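Tyrosine--tRNA ligase, mitochondrial (Coccidioides posadasii, PDB 5IJX) probably attaches L-tyrosine to mitochondrial tRNA(Tyr) at the expense of ATP, this chain being its class I catalytic part without the C-terminal region. Local coordinates at residues L85-L90 with L138-L143; E167-W172 with G222-Y227; K201-S206 with I212-Y217; D251-I256 with A276-I281. One frame throughout, in Å; residues are numbered along the deposited sequence.

Overall arrangement
All four contacts belong to the class I catalytic fold, built round a mixed sheet with a parallel core. Contact 1 comes first along the chain and pairs helices 84-95 and 126-154. Contact 2 follows, about 18 Å from contact 1 between centres, joining the end of edge strand 164-168 and helix 170-173 to helix 217-229. Contact 3 falls within the chain between the two halves of contact 2, beside the second subunit. Contact 4 comes last, about 15 Å from contact 2 between centres, and touches it through Phe225 on Ile253; contact 1 touches contact 4 through Ile89 and Ile281. Contacts 2 and 3 thus hold the hydroxyl and amino ends of the bound tyrosine, while contacts 1 and 4 pack helices about the sheet.

Contact 1: residues L85-L90 with L138-L143; sequences LPFMIL and LQLKRL
The Phe87 ring takes a methyl group of Leu140 over one face: CD2 of Leu140 stands 4.2 Å from the ring centroid and 24° off the normal, a CH-pi contact displaced toward the rim. Its closest ring atom is Phe87 CE2, 3.8 Å from Leu140 CD2. The second leucine, Leu143, comes in obliquely, its CD2 lying 4.3 Å from CD2 of Phe87. Outside the pair of helices, Phe102 meets the same phenyl ring with its plane inclined by roughly 45°, while Ala70 and Val72 of strand 67-72 also touch it.

Phe87 projects from helix 84-95 with CG beside its backbone N (chi1 -65°), which carries the ring across to helix 126-154. Leu140 and Leu143, one turn apart on that helix, supply the methyls that receive it. The phenylalanine and Leu140 side chains cross at about a right angle. Leu140 also reaches Phe102 and Ile104 of strand 99-104, so the two helices and the parallel strands share one hydrophobic layer of the nucleotide-binding fold.

No hydrogen bond crosses between the two segments. The helices are joined here by apolar packing and the CH-pi contact of three buried side chains.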
# COMPACT_ATOMS: atom_id res chain seq x y z
N LEU A 85 23.77 13.00 -15.88
CA LEU A 85 24.24 11.84 -16.64
C LEU A 85 23.10 10.93 -17.07
O LEU A 85 23.04 10.58 -18.26
CB LEU A 85 25.29 11.08 -15.83
CG LEU A 85 26.50 11.90 -15.39
CD1 LEU A 85 27.48 10.97 -14.70
CD2 LEU A 85 27.15 12.62 -16.56
N PRO A 86 22.19 10.50 -16.19
CA PRO A 86 21.02 9.77 -16.69
C PRO A 86 20.33 10.51 -17.82
O PRO A 86 20.06 9.94 -18.88
CB PRO A 86 20.12 9.64 -15.45
CG PRO A 86 21.04 9.77 -14.30
CD PRO A 86 22.14 10.68 -14.73
N PHE A 87 20.09 11.81 -17.62
CA PHE A 87 19.40 12.60 -18.63
C PHE A 87 20.20 12.65 -19.93
O PHE A 87 19.63 12.53 -21.02
CB PHE A 87 19.13 13.99 -18.09
CG PHE A 87 18.17 14.01 -16.93
CD1 PHE A 87 17.17 13.05 -16.83
CD2 PHE A 87 18.26 14.96 -15.93
CE1 PHE A 87 16.28 13.05 -15.78
CE2 PHE A 87 17.37 14.97 -14.87
CZ PHE A 87 16.39 14.01 -14.80
N MSE A 88 21.52 12.79 -19.83
CA MSE A 88 22.37 12.69 -21.01
C MSE A 88 21.97 11.44 -21.77
O MSE A 88 21.63 11.51 -22.96
CB MSE A 88 23.85 12.65 -20.64
CG MSE A 88 24.41 13.95 -20.08
SE MSE A 88 24.11 15.51 -21.21
CE MSE A 88 24.70 14.79 -22.92
N ILE A 89 21.97 10.29 -21.08
CA ILE A 89 21.55 9.05 -21.73
C ILE A 89 20.20 9.25 -22.40
O ILE A 89 20.05 9.05 -23.61
CB ILE A 89 21.53 7.89 -20.72
CG1 ILE A 89 22.97 7.54 -20.31
CG2 ILE A 89 20.82 6.66 -21.31
CD1 ILE A 89 23.12 6.31 -19.42
N LEU A 90 19.20 9.69 -21.63
CA LEU A 90 17.89 9.97 -22.21
C LEU A 90 18.04 10.83 -23.46
O LEU A 90 17.55 10.47 -24.54
CB LEU A 90 16.98 10.67 -21.20
CG LEU A 90 16.46 9.87 -20.01
CD1 LEU A 90 15.35 10.64 -19.32
CD2 LEU A 90 15.97 8.48 -20.40
N LEU A 138 9.63 22.91 -14.70
CA LEU A 138 10.05 23.87 -15.72
C LEU A 138 11.39 23.48 -16.32
O LEU A 138 11.55 23.43 -17.55
CB LEU A 138 10.12 25.27 -15.10
CG LEU A 138 10.66 26.38 -16.01
CD1 LEU A 138 9.83 26.48 -17.28
CD2 LEU A 138 10.68 27.70 -15.27
N GLN A 139 12.37 23.17 -15.46
CA GLN A 139 13.72 22.90 -15.94
C GLN A 139 13.76 21.71 -16.89
O GLN A 139 14.52 21.71 -17.87
CB GLN A 139 14.66 22.68 -14.75
CG GLN A 139 14.92 23.93 -13.93
CD GLN A 139 15.84 23.68 -12.76
OE1 GLN A 139 16.00 22.54 -12.31
NE2 GLN A 139 16.45 24.74 -12.24
N LEU A 140 12.95 20.68 -16.62
CA LEU A 140 12.94 19.52 -17.50
C LEU A 140 12.11 19.78 -18.76
O LEU A 140 12.49 19.34 -19.85
CB LEU A 140 12.40 18.29 -16.76
CG LEU A 140 13.35 17.63 -15.75
CD1 LEU A 140 12.66 16.44 -15.10
CD2 LEU A 140 14.65 17.18 -16.41
N LYS A 141 10.99 20.49 -18.62
CA LYS A 141 10.22 20.89 -19.80
C LYS A 141 11.11 21.61 -20.80
O LYS A 141 11.05 21.33 -22.01
CB LYS A 141 9.04 21.77 -19.40
CG LYS A 141 8.07 22.05 -20.55
CD LYS A 141 7.00 23.08 -20.19
CE LYS A 141 6.05 22.57 -19.13
NZ LYS A 141 4.91 23.50 -18.91
N ARG A 142 11.94 22.54 -20.33
CA ARG A 142 12.84 23.25 -21.23
C ARG A 142 14.09 22.44 -21.57
O ARG A 142 14.70 22.69 -22.61
CB ARG A 142 13.26 24.60 -20.63
CG ARG A 142 14.08 24.52 -19.35
CD ARG A 142 14.52 25.90 -18.87
NE ARG A 142 13.39 26.82 -18.72
CZ ARG A 142 13.47 28.02 -18.15
NH1 ARG A 142 14.63 28.46 -17.68
NH2 ARG A 142 12.39 28.79 -18.06
N LEU A 143 14.46 21.46 -20.74
CA LEU A 143 15.60 20.61 -21.08
C LEU A 143 15.26 19.65 -22.21
O LEU A 143 16.15 19.20 -22.92
CB LEU A 143 16.07 19.84 -19.85
CG LEU A 143 17.25 18.89 -20.05
CD1 LEU A 143 18.47 19.64 -20.59
CD2 LEU A 143 17.60 18.18 -18.75

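Contact 2: residues E167-W172 with G222-Y227; sequences ENNNTW and GWDFWY. With TYR (tyrosine), chain B.
Asp224 receives bonds on both carboxylate oxygens from the other segment. Its OD1 accepts from Trp172 NE1 at 2.7 Å; the oxygen lies nearly in the indole plane, yet the indole N-H meets the carboxylate from above, 36° out of its plane. Trp173 NE1 bonds to the same OD1. On the other oxygen, Asn169 ND2 donates to Asp224 OD2 at 3.1 Å from the syn side, with an N-H...O angle of 157°, and OH of the bound tyrosine donates to Asp224 OD2 at 3.2 Å. Asn169 is fixed in turn from strand 99-104's outgoing loop: Ser107 N donates to its OD1, and ND2 also bonds to Thr108 OG1.

This is the phenol end of the tyrosine pocket, formed where strand 164-168 leaves the sheet for helix 170-173 and faces helix 217-229. At that strand-helix junction, Asn168 OD1 caps Asn170 N at 3.1 Å, and Asn168 O accepts from both N and OG1 of Thr171.

Beside the polar cluster, Trp172 and Tyr227 form an offset stack, with centroids 4.0 Å apart and planes at 21°. Tyr227 lies against one indole face; the backbone O of Asn169 lies over the other. Arg231 makes a cation-pi contact with the phenol ring.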
# COMPACT_ATOMS: atom_id res chain seq x y z
N GLU A 167 6.68 13.34 -17.28
CA GLU A 167 5.63 12.78 -16.45
C GLU A 167 5.92 13.09 -14.99
O GLU A 167 7.05 13.36 -14.60
CB GLU A 167 5.52 11.25 -16.63
CG GLU A 167 4.50 10.81 -17.67
CD GLU A 167 3.07 11.08 -17.23
OE1 GLU A 167 2.87 11.75 -16.20
OE2 GLU A 167 2.14 10.59 -17.91
N ASN A 168 4.86 13.06 -14.19
CA ASN A 168 4.95 13.15 -12.73
C ASN A 168 4.20 11.96 -12.16
O ASN A 168 3.02 11.77 -12.48
CB ASN A 168 4.37 14.47 -12.22
CG ASN A 168 4.54 14.64 -10.72
OD1 ASN A 168 4.48 13.68 -9.96
ND2 ASN A 168 4.76 15.88 -10.29
N ASN A 169 4.87 11.17 -11.33
CA ASN A 169 4.30 9.88 -10.96
C ASN A 169 3.00 10.01 -10.18
O ASN A 169 2.17 9.09 -10.23
CB ASN A 169 5.32 9.04 -10.17
CG ASN A 169 5.76 9.71 -8.89
OD1 ASN A 169 5.19 10.72 -8.46
ND2 ASN A 169 6.80 9.16 -8.27
N ASN A 170 2.78 11.13 -9.50
CA ASN A 170 1.49 11.27 -8.84
C ASN A 170 0.35 11.46 -9.83
O ASN A 170 -0.81 11.53 -9.41
CB ASN A 170 1.51 12.41 -7.82
CG ASN A 170 1.83 13.76 -8.43
OD1 ASN A 170 1.54 14.01 -9.60
ND2 ASN A 170 2.42 14.63 -7.63
N THR A 171 0.64 11.52 -11.13
CA THR A 171 -0.41 11.36 -12.13
C THR A 171 -1.18 10.07 -11.89
O THR A 171 -2.38 10.01 -12.18
CB THR A 171 0.19 11.37 -13.54
OG1 THR A 171 0.75 12.66 -13.82
CG2 THR A 171 -0.87 11.04 -14.58
N TRP A 172 -0.52 9.03 -11.38
CA TRP A 172 -1.19 7.78 -11.08
C TRP A 172 -1.25 7.45 -9.59
O TRP A 172 -2.11 6.65 -9.20
CB TRP A 172 -0.53 6.60 -11.82
CG TRP A 172 0.96 6.48 -11.67
CD1 TRP A 172 1.64 5.83 -10.67
CD2 TRP A 172 1.97 6.98 -12.56
NE1 TRP A 172 2.99 5.91 -10.89
CE2 TRP A 172 3.22 6.61 -12.04
CE3 TRP A 172 1.92 7.72 -13.75
CZ2 TRP A 172 4.42 6.95 -12.66
CZ3 TRP A 172 3.11 8.05 -14.37
CH2 TRP A 172 4.34 7.67 -13.83
N GLY A 222 9.25 0.69 -7.98
CA GLY A 222 9.03 -0.44 -8.86
C GLY A 222 7.70 -0.38 -9.57
O GLY A 222 7.58 -0.83 -10.71
N TRP A 223 6.68 0.19 -8.92
CA TRP A 223 5.37 0.30 -9.54
C TRP A 223 5.34 1.42 -10.57
O TRP A 223 4.60 1.32 -11.55
CB TRP A 223 4.30 0.54 -8.47
CG TRP A 223 2.91 0.40 -9.01
CD1 TRP A 223 2.09 1.40 -9.45
CD2 TRP A 223 2.17 -0.82 -9.17
NE1 TRP A 223 0.89 0.88 -9.87
CE2 TRP A 223 0.92 -0.48 -9.72
CE3 TRP A 223 2.46 -2.16 -8.92
CZ2 TRP A 223 -0.06 -1.44 -10.00
CZ3 TRP A 223 1.49 -3.11 -9.20
CH2 TRP A 223 0.25 -2.74 -9.74
N ASP A 224 6.11 2.49 -10.36
CA ASP A 224 6.34 3.43 -11.44
C ASP A 224 6.94 2.71 -12.64
O ASP A 224 6.47 2.88 -13.78
CB ASP A 224 7.27 4.56 -10.98
CG ASP A 224 6.64 5.46 -9.94
OD1 ASP A 224 5.41 5.37 -9.74
OD2 ASP A 224 7.37 6.27 -9.34
N PHE A 225 7.97 1.90 -12.40
CA PHE A 225 8.59 1.14 -13.48
C PHE A 225 7.58 0.24 -14.19
O PHE A 225 7.60 0.11 -15.41
CB PHE A 225 9.75 0.30 -12.94
CG PHE A 225 10.71 -0.18 -14.00
CD1 PHE A 225 10.49 0.07 -15.35
CD2 PHE A 225 11.85 -0.88 -13.64
CE1 PHE A 225 11.38 -0.37 -16.31
CE2 PHE A 225 12.74 -1.32 -14.59
CZ PHE A 225 12.51 -1.07 -15.93
N TRP A 226 6.70 -0.42 -13.43
CA TRP A 226 5.70 -1.30 -14.03
C TRP A 226 4.69 -0.50 -14.85
O TRP A 226 4.36 -0.87 -15.98
CB TRP A 226 5.01 -2.10 -12.92
CG TRP A 226 3.77 -2.83 -13.31
CD1 TRP A 226 2.52 -2.63 -12.79
CD2 TRP A 226 3.65 -3.88 -14.27
NE1 TRP A 226 1.63 -3.50 -13.38
CE2 TRP A 226 2.29 -4.28 -14.29
CE3 TRP A 226 4.55 -4.53 -15.11
CZ2 TRP A 226 1.82 -5.29 -15.12
CZ3 TRP A 226 4.08 -5.53 -15.94
CH2 TRP A 226 2.73 -5.90 -15.94
N TYR A 227 4.23 0.62 -14.29
CA TYR A 227 3.30 1.49 -15.00
C TYR A 227 3.86 1.91 -16.35
O TYR A 227 3.19 1.81 -17.38
CB TYR A 227 2.98 2.71 -14.13
CG TYR A 227 2.06 3.72 -14.77
CD1 TYR A 227 0.69 3.69 -14.53
CD2 TYR A 227 2.56 4.71 -15.61
CE1 TYR A 227 -0.16 4.62 -15.11
CE2 TYR A 227 1.72 5.64 -16.19
CZ TYR A 227 0.36 5.59 -15.94
OH TYR A 227 -0.47 6.52 -16.52
N TYR B . 15.02 7.42 -6.44
CA TYR B . 15.30 8.61 -7.24
C TYR B . 16.16 9.60 -6.46
O TYR B . 16.89 10.42 -7.04
CB TYR B . 13.99 9.28 -7.68
CG TYR B . 13.03 8.36 -8.41
CD1 TYR B . 13.49 7.39 -9.29
CD2 TYR B . 11.66 8.47 -8.22
CE1 TYR B . 12.61 6.56 -9.96
CE2 TYR B . 10.77 7.65 -8.89
CZ TYR B . 11.25 6.69 -9.75
OH TYR B . 10.36 5.87 -10.41
OXT TYR B . 16.15 9.62 -5.23

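Contact 3: residues K201-S206 with I212-Y217; sequences KSRLAS and IAEFCY. With TYR (tyrosine), chain B.
Arg203 and Glu214 contribute almost equally to the small interface, and a salt bridge joins them. NH1 of Arg203 donates to Glu214 OE2 at 3.0 Å with an N-H...O angle of 146°; NH2 adds a weak bond to the same oxygen at 3.3 Å. OE2 thus takes its main bond from NH1, and sits at the guanidinium's edge. The flat groups stand nearly perpendicular, 82° apart, and NH1 approaches from above the carboxylate plane, unlike a coplanar two-oxygen pairing.

A bend at chi3 of Arg203 (58°) turns its end after the chain has left helix 198-205. Glu214, extended beyond CG, reaches out from helix 212-215, and its OE1 takes a bond from Ser211 N. Arg203 is also tied to the intervening turn, through backbone bonding with Gly209 and a weak NH2 bond to Gly209 O.

The second segment continues into the tyrosine pocket: Tyr217 OH accepts from the ligand's amino N at 3.3 Å and also bonds to Asp73 OD2. Backbone bonds from Ile212 and Ala213 reach the second subunit.

The bridge lies at the surface, where solvent probably tempers its strength; opposite charges nonetheless pair across the short turn linking the two helices.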
# COMPACT_ATOMS: atom_id res chain seq x y z
N LYS A 201 19.00 -3.31 6.75
CA LYS A 201 19.89 -3.87 7.76
C LYS A 201 20.55 -2.77 8.58
O LYS A 201 20.60 -2.83 9.81
CB LYS A 201 20.95 -4.75 7.09
CG LYS A 201 20.39 -5.97 6.36
CD LYS A 201 21.48 -6.72 5.62
N SER A 202 21.06 -1.74 7.90
CA SER A 202 21.76 -0.66 8.58
C SER A 202 20.84 0.05 9.57
O SER A 202 21.17 0.20 10.75
CB SER A 202 22.31 0.34 7.56
OG SER A 202 23.29 -0.28 6.74
N ARG A 203 19.67 0.51 9.10
CA ARG A 203 18.80 1.32 9.95
C ARG A 203 18.08 0.50 11.01
O ARG A 203 17.63 1.06 12.01
CB ARG A 203 17.80 2.07 9.08
CG ARG A 203 18.45 3.13 8.20
CD ARG A 203 17.43 3.97 7.46
NE ARG A 203 16.51 4.65 8.36
CZ ARG A 203 15.65 5.59 7.99
NH1 ARG A 203 15.59 5.96 6.72
NH2 ARG A 203 14.85 6.15 8.88
N LEU A 204 17.95 -0.82 10.81
CA LEU A 204 17.40 -1.66 11.87
C LEU A 204 18.45 -1.98 12.92
O LEU A 204 18.13 -2.09 14.11
CB LEU A 204 16.83 -2.95 11.28
CG LEU A 204 15.46 -2.86 10.59
CD1 LEU A 204 15.12 -4.18 9.89
CD2 LEU A 204 14.36 -2.51 11.59
N ALA A 205 19.71 -2.13 12.51
CA ALA A 205 20.78 -2.42 13.46
C ALA A 205 21.06 -1.22 14.36
O ALA A 205 21.36 -1.38 15.55
CB ALA A 205 22.05 -2.84 12.72
N SER A 206 20.97 -0.01 13.80
CA SER A 206 21.33 1.19 14.54
C SER A 206 20.31 1.56 15.61
O SER A 206 20.62 2.40 16.46
CB SER A 206 21.49 2.37 13.57
OG SER A 206 20.23 2.82 13.12
N ILE A 212 6.99 2.42 7.86
CA ILE A 212 6.52 1.54 6.79
C ILE A 212 6.53 2.27 5.46
O ILE A 212 6.83 1.68 4.41
CB ILE A 212 5.11 1.00 7.14
CG1 ILE A 212 5.18 0.11 8.38
CG2 ILE A 212 4.52 0.26 5.95
CD1 ILE A 212 6.12 -1.09 8.25
N ALA A 213 6.22 3.57 5.47
CA ALA A 213 6.30 4.35 4.24
C ALA A 213 7.70 4.29 3.64
O ALA A 213 7.86 4.03 2.44
CB ALA A 213 5.89 5.80 4.51
N GLU A 214 8.72 4.52 4.46
CA GLU A 214 10.10 4.42 3.97
C GLU A 214 10.39 3.02 3.44
O GLU A 214 11.01 2.86 2.38
CB GLU A 214 11.08 4.78 5.08
CG GLU A 214 11.05 6.24 5.50
CD GLU A 214 11.98 6.53 6.66
OE1 GLU A 214 11.80 5.92 7.73
OE2 GLU A 214 12.89 7.36 6.50
N PHE A 215 9.96 1.99 4.17
CA PHE A 215 10.23 0.61 3.77
C PHE A 215 9.59 0.29 2.42
O PHE A 215 10.13 -0.52 1.66
CB PHE A 215 9.73 -0.34 4.85
CG PHE A 215 9.94 -1.79 4.53
CD1 PHE A 215 11.21 -2.34 4.53
CD2 PHE A 215 8.86 -2.62 4.25
CE1 PHE A 215 11.40 -3.68 4.24
CE2 PHE A 215 9.05 -3.95 3.97
CZ PHE A 215 10.32 -4.48 3.96
N CYS A 216 8.45 0.91 2.12
CA CYS A 216 7.71 0.64 0.89
C CYS A 216 8.13 1.54 -0.27
O CYS A 216 7.55 1.43 -1.35
CB CYS A 216 6.21 0.79 1.14
SG CYS A 216 5.53 -0.43 2.30
N TYR A 217 9.11 2.42 -0.07
CA TYR A 217 9.56 3.28 -1.16
C TYR A 217 9.97 2.48 -2.40
O TYR A 217 9.46 2.77 -3.49
CB TYR A 217 10.71 4.17 -0.67
CG TYR A 217 11.16 5.18 -1.70
CD1 TYR A 217 10.69 6.48 -1.68
CD2 TYR A 217 12.07 4.82 -2.70
CE1 TYR A 217 11.11 7.40 -2.61
CE2 TYR A 217 12.48 5.73 -3.64
CZ TYR A 217 12.00 7.03 -3.60
OH TYR A 217 12.43 7.94 -4.54
N TYR B . 15.02 7.42 -6.44
CA TYR B . 15.30 8.61 -7.24
C TYR B . 16.16 9.60 -6.46
O TYR B . 16.89 10.42 -7.04
CB TYR B . 13.99 9.28 -7.68
CG TYR B . 13.03 8.36 -8.41
CD1 TYR B . 13.49 7.39 -9.29
CD2 TYR B . 11.66 8.47 -8.22
CE1 TYR B . 12.61 6.56 -9.96
CE2 TYR B . 10.77 7.65 -8.89
CZ TYR B . 11.25 6.69 -9.75
OH TYR B . 10.36 5.87 -10.41
OXT TYR B . 16.15 9.62 -5.23

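Contact 4: residues D251-I256 with A276-I281; sequences DAIKGI and ANPYGI
Pro278 and Asn277, in the extended approach to strand 279-283, run past one turn of helix 243-259, with Pro278 nearest Ile253 and Asn277 nearest Lys254, their CA atoms 7.3 and 7.0 Å apart respectively.

The pyrrolidine ring of Pro278 does most of the packing. Its CG rests 4.0 Å from CB of Ile253 and its CB lies 4.1 Å from CD1 of the same isoleucine, the two side chains sliding past each other in opposite directions. With Ile253 CG2 anti to the backbone N and CG1 beside it (chi1 -65°), both branches reach the proline: CG2 meets CG while CD1 meets CB. Lys254 flanks this apolar patch with its aliphatic chain, placing CG 4.0 Å from Pro278 CD. Its extended chain then crosses Asn277 at about a right angle, bringing CE 3.7 Å from Asn277 ND2. The lysine thus packs here through methylenes, with no hydrogen bond between the segments.

The contact lies within a beta-alpha-beta unit, where helix 243-259 links parallel strands 233-239 and 279-283. Phe225 of helix 217-229 packs on both Ile253 and Pro278, Trp226 adds to the cover over Ile253, and Asn277 O accepts from Gln234 NE2 on the neighbouring strand.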
# COMPACT_ATOMS: atom_id res chain seq x y z
N ASP A 251 13.21 -7.22 -11.05
CA ASP A 251 12.72 -8.42 -10.38
C ASP A 251 11.24 -8.30 -10.05
O ASP A 251 10.51 -9.30 -10.09
CB ASP A 251 13.52 -8.68 -9.11
CG ASP A 251 14.96 -9.06 -9.41
OD1 ASP A 251 15.25 -9.43 -10.57
OD2 ASP A 251 15.80 -9.00 -8.48
N ALA A 252 10.77 -7.09 -9.74
CA ALA A 252 9.35 -6.91 -9.47
C ALA A 252 8.53 -7.21 -10.72
O ALA A 252 7.64 -8.07 -10.72
CB ALA A 252 9.08 -5.50 -8.96
N ILE A 253 8.85 -6.52 -11.82
CA ILE A 253 8.10 -6.70 -13.06
C ILE A 253 8.13 -8.16 -13.48
O ILE A 253 7.10 -8.77 -13.79
CB ILE A 253 8.65 -5.78 -14.17
CG1 ILE A 253 8.42 -4.32 -13.79
CG2 ILE A 253 8.00 -6.12 -15.52
CD1 ILE A 253 9.05 -3.33 -14.74
N LYS A 254 9.33 -8.75 -13.53
CA LYS A 254 9.44 -10.17 -13.84
C LYS A 254 8.51 -10.98 -12.95
O LYS A 254 7.75 -11.82 -13.44
CB LYS A 254 10.89 -10.62 -13.70
CG LYS A 254 11.82 -10.00 -14.75
CD LYS A 254 13.28 -10.38 -14.54
CE LYS A 254 14.15 -9.86 -15.68
NZ LYS A 254 15.60 -9.89 -15.34
N GLY A 255 8.54 -10.72 -11.65
CA GLY A 255 7.67 -11.45 -10.74
C GLY A 255 6.21 -11.37 -11.16
O GLY A 255 5.47 -12.35 -11.08
N ILE A 256 5.78 -10.19 -11.62
CA ILE A 256 4.42 -10.04 -12.11
C ILE A 256 4.19 -10.93 -13.32
O ILE A 256 3.20 -11.67 -13.39
CB ILE A 256 4.13 -8.56 -12.42
CG1 ILE A 256 4.15 -7.74 -11.13
CG2 ILE A 256 2.79 -8.41 -13.14
CD1 ILE A 256 4.00 -6.25 -11.34
N ALA A 276 11.17 -9.10 -24.05
CA ALA A 276 10.02 -8.74 -23.25
C ALA A 276 10.38 -8.31 -21.83
O ALA A 276 9.49 -7.87 -21.10
CB ALA A 276 9.04 -9.93 -23.16
N ASN A 277 11.65 -8.41 -21.43
CA ASN A 277 12.04 -8.21 -20.05
C ASN A 277 12.47 -6.78 -19.79
O ASN A 277 12.82 -6.04 -20.71
CB ASN A 277 13.18 -9.16 -19.68
CG ASN A 277 12.69 -10.56 -19.37
OD1 ASN A 277 11.51 -10.86 -19.50
ND2 ASN A 277 13.61 -11.42 -18.95
N PRO A 278 12.47 -6.36 -18.52
CA PRO A 278 12.99 -5.04 -18.17
C PRO A 278 14.49 -5.06 -17.93
O PRO A 278 15.08 -6.07 -17.53
CB PRO A 278 12.23 -4.72 -16.87
CG PRO A 278 12.05 -6.06 -16.24
CD PRO A 278 11.84 -7.03 -17.37
N TYR A 279 15.12 -3.91 -18.18
CA TYR A 279 16.55 -3.76 -18.01
C TYR A 279 16.85 -2.42 -17.34
O TYR A 279 16.00 -1.53 -17.26
CB TYR A 279 17.29 -3.86 -19.35
CG TYR A 279 17.14 -5.19 -20.05
CD1 TYR A 279 18.10 -6.19 -19.91
CD2 TYR A 279 16.05 -5.45 -20.87
CE1 TYR A 279 17.97 -7.41 -20.55
CE2 TYR A 279 15.91 -6.66 -21.52
CZ TYR A 279 16.87 -7.64 -21.36
OH TYR A 279 16.73 -8.84 -22.00
N GLY A 280 18.09 -2.28 -16.87
CA GLY A 280 18.51 -1.06 -16.22
C GLY A 280 19.89 -0.63 -16.68
O GLY A 280 20.69 -1.43 -17.16
N ILE A 281 20.14 0.67 -16.54
CA ILE A 281 21.45 1.25 -16.79
C ILE A 281 21.77 2.22 -15.65
O ILE A 281 20.93 3.05 -15.28
CB ILE A 281 21.52 1.98 -18.15
CG1 ILE A 281 21.15 1.02 -19.28
CG2 ILE A 281 22.93 2.54 -18.37
CD1 ILE A 281 21.06 1.68 -20.64